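PDB 2GNO: DNA polymerase III, gamma subunit-related protein from Thermotoga maritima, which is of unconfirmed function but may bind DNA and is related to the clamp-loader subunits of bacterial DNA polymerase III. Local coordinates for residues R93-Q96 and Q97-N100; E163-F166 and K167-L170; N280-N283 and K284-L287. One frame throughout, in Å; residues are numbered along the deposited sequence.

Overall arrangement
All three contacts sit at the amino-terminal ends of helices, and in each the residue before the first helical turn meets residues three or four positions on. They occupy separate family regions, with centres 29 to 31 Å apart and no touch between them. Contacts 1 and 3 are peripheral, their centres about 21 and 23 Å from the chain centre; contact 2, at about 9 Å, lies where lid and nucleotide-fold elements meet. The chemistry follows place: contact 1 uses a threonine hydroxyl cap beside apolar packing, contact 2 brings a carboxylate and a ring into an interdomain cluster, and contact 3 combines a weak asparagine cap with a carbonyl gripped twice.

Contact 1: residues R93-Q96 and Q97-N100; sequences RMTQ and QAAN
Thr95 and Ala98 meet through the threonine hydroxyl, which turns back over the start of helix 96-101. With chi1 at 62°, OG1 stands between its own backbone N and carbonyl carbon, and this brings it within 3.0 Å of Ala98 N; the N-H points at it with an angle of 156°. The methyl of Ala98 comes up close beside the same oxygen, CB lying 3.2 Å from Thr95 OG1. Ala99 N donates to Thr95 O at 2.9 Å. The next backbone bond, Asn100 N to Gln96 O at 3.0 Å, continues the helical pattern. Selenomethionine Met94 supplies an apolar side: its CB lies 4.1 Å from Ala98 CB, and the extended chain beyond CG carries SE to 4.4 Å from Ala99 CA. Ile67 of helix 64-74 touches both Met94 and Ala98, while Ile62 and Phe102 add further apolar cover to Met94. Just before the turn, a salt bridge to Asp56 and hydrogen bonds to the carbonyls of Pro57 and Gly59 tie Arg93 to the loop after strand 52-55, and His89 O and Asp90 O hold it within its own loop. The pattern is a classical threonine N-cap, placed in the loop that leaves strand 84-88 of the parallel sheet in a P-loop NTPase-type fold.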
# COMPACT_ATOMS: atom_id res chain seq x y z
N ARG A 93 -1.65 -12.56 -4.99
CA ARG A 93 -2.91 -12.91 -4.36
C ARG A 93 -3.77 -13.87 -5.21
O ARG A 93 -4.78 -14.37 -4.72
CB ARG A 93 -3.71 -11.66 -4.01
CG ARG A 93 -3.09 -10.79 -2.92
CD ARG A 93 -4.04 -9.63 -2.60
NE ARG A 93 -4.19 -8.74 -3.75
CZ ARG A 93 -5.09 -7.76 -3.88
NH1 ARG A 93 -5.98 -7.49 -2.96
NH2 ARG A 93 -5.08 -7.03 -4.98
N MSE A 94 -3.42 -14.08 -6.49
CA MSE A 94 -4.15 -14.99 -7.32
C MSE A 94 -4.18 -16.40 -6.76
O MSE A 94 -3.18 -16.88 -6.24
CB MSE A 94 -3.60 -15.06 -8.75
CG MSE A 94 -3.88 -13.83 -9.60
SE MSE A 94 -3.18 -14.09 -11.37
CE MSE A 94 -3.52 -12.32 -12.07
N THR A 95 -5.33 -17.05 -6.86
CA THR A 95 -5.51 -18.41 -6.41
C THR A 95 -4.98 -19.30 -7.51
O THR A 95 -4.71 -18.82 -8.61
CB THR A 95 -7.01 -18.77 -6.21
OG1 THR A 95 -7.71 -18.66 -7.46
CG2 THR A 95 -7.67 -17.86 -5.17
N GLN A 96 -4.84 -20.60 -7.22
CA GLN A 96 -4.38 -21.58 -8.22
C GLN A 96 -5.35 -21.66 -9.40
O GLN A 96 -4.93 -21.82 -10.56
CB GLN A 96 -4.24 -22.98 -7.60
CG GLN A 96 -3.15 -23.14 -6.55
CD GLN A 96 -1.72 -23.12 -7.10
OE1 GLN A 96 -1.50 -22.99 -8.31
NE2 GLN A 96 -0.75 -23.27 -6.21
N GLN A 97 -6.65 -21.54 -9.10
CA GLN A 97 -7.69 -21.58 -10.13
C GLN A 97 -7.62 -20.34 -11.00
O GLN A 97 -7.76 -20.44 -12.22
CB GLN A 97 -9.10 -21.73 -9.54
CG GLN A 97 -9.44 -23.10 -8.96
CD GLN A 97 -8.62 -23.51 -7.75
OE1 GLN A 97 -8.11 -22.67 -6.99
NE2 GLN A 97 -8.51 -24.82 -7.55
N ALA A 98 -7.39 -19.18 -10.37
CA ALA A 98 -7.27 -17.89 -11.05
C ALA A 98 -6.05 -17.87 -11.97
O ALA A 98 -6.13 -17.43 -13.11
CB ALA A 98 -7.15 -16.75 -10.02
N ALA A 99 -4.91 -18.32 -11.45
CA ALA A 99 -3.68 -18.40 -12.25
C ALA A 99 -3.87 -19.33 -13.45
O ALA A 99 -3.57 -18.93 -14.58
CB ALA A 99 -2.54 -18.90 -11.40
N ASN A 100 -4.39 -20.53 -13.20
CA ASN A 100 -4.65 -21.54 -14.22
C ASN A 100 -5.56 -20.99 -15.32
O ASN A 100 -5.27 -21.15 -16.51
CB ASN A 100 -5.34 -22.76 -13.60
CG ASN A 100 -5.68 -23.85 -14.62
OD1 ASN A 100 -4.99 -24.02 -15.64
ND2 ASN A 100 -6.71 -24.64 -14.32

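Contact 2: residues E163-F166 and K167-L170; sequences ERDF and KTAL
The Phe166 ring and the Leu170 side chain lie side by side and point the same way, with Phe166 CE2 4.2 Å from Leu170 CD2; the leucine methyl approaches the ring obliquely, as does Lys167 N, 3.5 Å from Phe166 CD2. Tyr30 meets that ring edge-to-face, and the Phe144 ring adjoins it with planes at about 45°. The second flat group, the carboxylate of Asp165, belongs to the N-cap residue of helix 166-189 in the AAA+ lid region. Its CG is anti to the backbone N (chi1 -178°), which places the carboxylate beside Thr168. Asp165 OD2 lies 2.3 Å from Thr168 OG1, so short that the details of this hydrogen bond are doubtful; OD2 also forms a hydrogen bond with an unidentified ligand, probably from the crystallisation liquor. Ser29 OG bonds Asp165 OD1 and Lys167 N, and Asp27 OD1 takes Phe166 N, so these bonds join the start of the lid helix to the sheet domain through the loop between strand 19-24 and helix 30-43, the position that the P-loop takes in related ATPases. The helical bonding itself begins with Ala169 N donating to Asp165 O at 2.9 Å, nearly along the C=O axis.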
# COMPACT_ATOMS: atom_id res chain seq x y z
N GLU A 163 9.53 7.53 2.78
CA GLU A 163 10.63 6.93 2.03
C GLU A 163 10.28 5.53 1.47
O GLU A 163 10.96 5.08 0.55
CB GLU A 163 11.89 6.88 2.92
CG GLU A 163 13.18 6.48 2.17
CD GLU A 163 14.44 6.57 3.01
OE1 GLU A 163 14.36 6.99 4.19
OE2 GLU A 163 15.51 6.21 2.48
N ARG A 164 9.25 4.86 2.01
CA ARG A 164 8.85 3.53 1.53
C ARG A 164 7.42 3.43 0.92
O ARG A 164 7.09 2.38 0.40
CB ARG A 164 9.12 2.48 2.63
CG ARG A 164 8.28 2.58 3.91
CD ARG A 164 8.84 1.63 4.98
NE ARG A 164 8.01 1.57 6.19
CZ ARG A 164 7.04 0.69 6.45
NH1 ARG A 164 6.71 -0.30 5.60
NH2 ARG A 164 6.37 0.77 7.61
N ASP A 165 6.64 4.52 0.94
CA ASP A 165 5.28 4.59 0.38
C ASP A 165 5.22 5.80 -0.61
O ASP A 165 4.86 6.92 -0.21
CB ASP A 165 4.26 4.72 1.52
CG ASP A 165 2.82 4.75 1.05
OD1 ASP A 165 2.55 4.58 -0.15
OD2 ASP A 165 1.93 4.95 1.91
N PHE A 166 5.55 5.56 -1.88
CA PHE A 166 5.57 6.62 -2.91
C PHE A 166 4.34 7.51 -2.98
O PHE A 166 4.45 8.73 -3.06
CB PHE A 166 5.85 6.01 -4.30
CG PHE A 166 5.69 6.99 -5.44
CD1 PHE A 166 6.72 7.85 -5.79
CD2 PHE A 166 4.50 7.04 -6.17
CE1 PHE A 166 6.57 8.75 -6.84
CE2 PHE A 166 4.35 7.95 -7.22
CZ PHE A 166 5.37 8.79 -7.55
N LYS A 167 3.16 6.89 -2.94
CA LYS A 167 1.91 7.64 -3.06
C LYS A 167 1.68 8.60 -1.92
O LYS A 167 1.17 9.69 -2.12
CB LYS A 167 0.70 6.69 -3.16
CG LYS A 167 -0.59 7.41 -3.57
CD LYS A 167 -1.79 6.50 -3.66
CE LYS A 167 -3.01 7.29 -4.16
NZ LYS A 167 -4.20 6.42 -4.30
N THR A 168 2.00 8.16 -0.70
CA THR A 168 1.84 8.98 0.50
C THR A 168 2.90 10.09 0.43
O THR A 168 2.63 11.24 0.76
CB THR A 168 1.94 8.09 1.75
OG1 THR A 168 0.95 7.07 1.66
CG2 THR A 168 1.71 8.88 3.01
N ALA A 169 4.10 9.73 -0.03
CA ALA A 169 5.17 10.74 -0.22
C ALA A 169 4.72 11.78 -1.25
O ALA A 169 5.01 12.95 -1.11
CB ALA A 169 6.44 10.09 -0.67
N LEU A 170 3.98 11.33 -2.29
CA LEU A 170 3.46 12.23 -3.32
C LEU A 170 2.34 13.12 -2.74
O LEU A 170 2.29 14.29 -3.08
CB LEU A 170 2.94 11.44 -4.54
CG LEU A 170 2.38 12.22 -5.73
CD1 LEU A 170 3.42 13.17 -6.27
CD2 LEU A 170 1.90 11.28 -6.83

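Contact 3: residues N280-N283 and K284-L287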
# COMPACT_ATOMS: atom_id res chain seq x y z
N ASN A 280 -5.74 -16.24 15.22
CA ASN A 280 -4.85 -16.64 16.32
C ASN A 280 -4.33 -15.53 17.25
O ASN A 280 -3.42 -15.77 18.03
CB ASN A 280 -3.63 -17.35 15.71
CG ASN A 280 -4.00 -18.50 14.81
OD1 ASN A 280 -5.05 -19.14 14.98
ND2 ASN A 280 -3.12 -18.82 13.86
N LEU A 281 -4.91 -14.33 17.18
CA LEU A 281 -4.47 -13.19 17.99
C LEU A 281 -5.60 -12.69 18.88
O LEU A 281 -6.75 -12.74 18.47
CB LEU A 281 -4.14 -12.04 17.03
CG LEU A 281 -3.39 -10.81 17.52
CD1 LEU A 281 -1.96 -11.21 17.87
CD2 LEU A 281 -3.38 -9.74 16.45
N ASN A 282 -5.27 -12.25 20.10
CA ASN A 282 -6.22 -11.64 21.03
C ASN A 282 -5.98 -10.17 20.71
O ASN A 282 -4.88 -9.67 20.96
CB ASN A 282 -5.88 -11.97 22.50
CG ASN A 282 -6.89 -11.37 23.50
OD1 ASN A 282 -7.39 -10.26 23.33
ND2 ASN A 282 -7.16 -12.11 24.56
N ASN A 283 -6.98 -9.49 20.16
CA ASN A 283 -6.82 -8.08 19.76
C ASN A 283 -6.50 -7.11 20.90
O ASN A 283 -5.46 -6.42 20.86
CB ASN A 283 -8.04 -7.59 18.95
CG ASN A 283 -8.18 -8.25 17.56
OD1 ASN A 283 -7.25 -8.85 17.02
ND2 ASN A 283 -9.37 -8.10 16.97
N LYS A 284 -7.36 -7.07 21.92
CA LYS A 284 -7.19 -6.14 23.06
C LYS A 284 -5.89 -6.34 23.83
O LYS A 284 -5.22 -5.38 24.19
CB LYS A 284 -8.39 -6.17 24.01
CG LYS A 284 -9.67 -5.65 23.36
CD LYS A 284 -10.86 -5.66 24.31
CE LYS A 284 -12.15 -5.23 23.59
NZ LYS A 284 -13.35 -5.18 24.47
N LEU A 285 -5.54 -7.60 24.09
CA LEU A 285 -4.28 -7.89 24.78
C LEU A 285 -3.10 -7.44 23.93
O LEU A 285 -2.15 -6.85 24.45
CB LEU A 285 -4.16 -9.39 25.03
CG LEU A 285 -2.94 -9.92 25.76
CD1 LEU A 285 -2.90 -9.40 27.20
CD2 LEU A 285 -3.00 -11.43 25.72
N THR A 286 -3.14 -7.71 22.62
CA THR A 286 -2.05 -7.32 21.73
C THR A 286 -1.94 -5.79 21.63
O THR A 286 -0.82 -5.26 21.71
CB THR A 286 -2.19 -7.94 20.32
OG1 THR A 286 -2.24 -9.38 20.42
CG2 THR A 286 -1.03 -7.53 19.43
N LEU A 287 -3.07 -5.10 21.43
CA LEU A 287 -3.08 -3.64 21.32
C LEU A 287 -2.51 -3.01 22.59
O LEU A 287 -1.67 -2.15 22.53
CB LEU A 287 -4.50 -3.12 21.03
CG LEU A 287 -4.66 -1.61 20.74
CD1 LEU A 287 -3.92 -1.20 19.50
CD2 LEU A 287 -6.12 -1.27 20.57
O HOH W 1 -9.84 -8.85 22.00
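Asn282 O is gripped twice by Thr286: the hydroxyl OG1 donates to it at 2.7 Å and the backbone N at 3.1 Å. The two donors arrive from opposite faces of the carbonyl plane, each tilted by 28°, so one oxygen serves both without the donors competing for the same side. Thr286 OG1 is anti to its carbonyl carbon (chi1 -58°), a setting that swings the hydroxyl back beside the backbone N toward the preceding turn. Leu281 crosses Thr286 at about a right angle and lays its CD1 methyl 3.2 Å from Thr286 OG1, giving the hydroxyl an apolar neighbour. The side chain of Asn282 acts as the N-cap: OD1 accepts from Leu285 N at 3.3 Å, a long and weak bond although nearly straight at 173°. A water donates to Asn282 OD1 and accepts from Lys284 N, 3.1 Å from that nitrogen, so it bridges the cap to the second residue of the helix. The amide of Asn282 also crosses Leu285 at about a right angle, Asn282 CG coming 3.7 Å from Leu285 CB. This start of helix 283-298 is set against two helices of the C-terminal domain: Asn283 and Thr286 reach Ile245, and Leu281 reaches Phe242, all on helix 239-254, while Leu287 packs on Phe229 and Thr233 of helix 225-235.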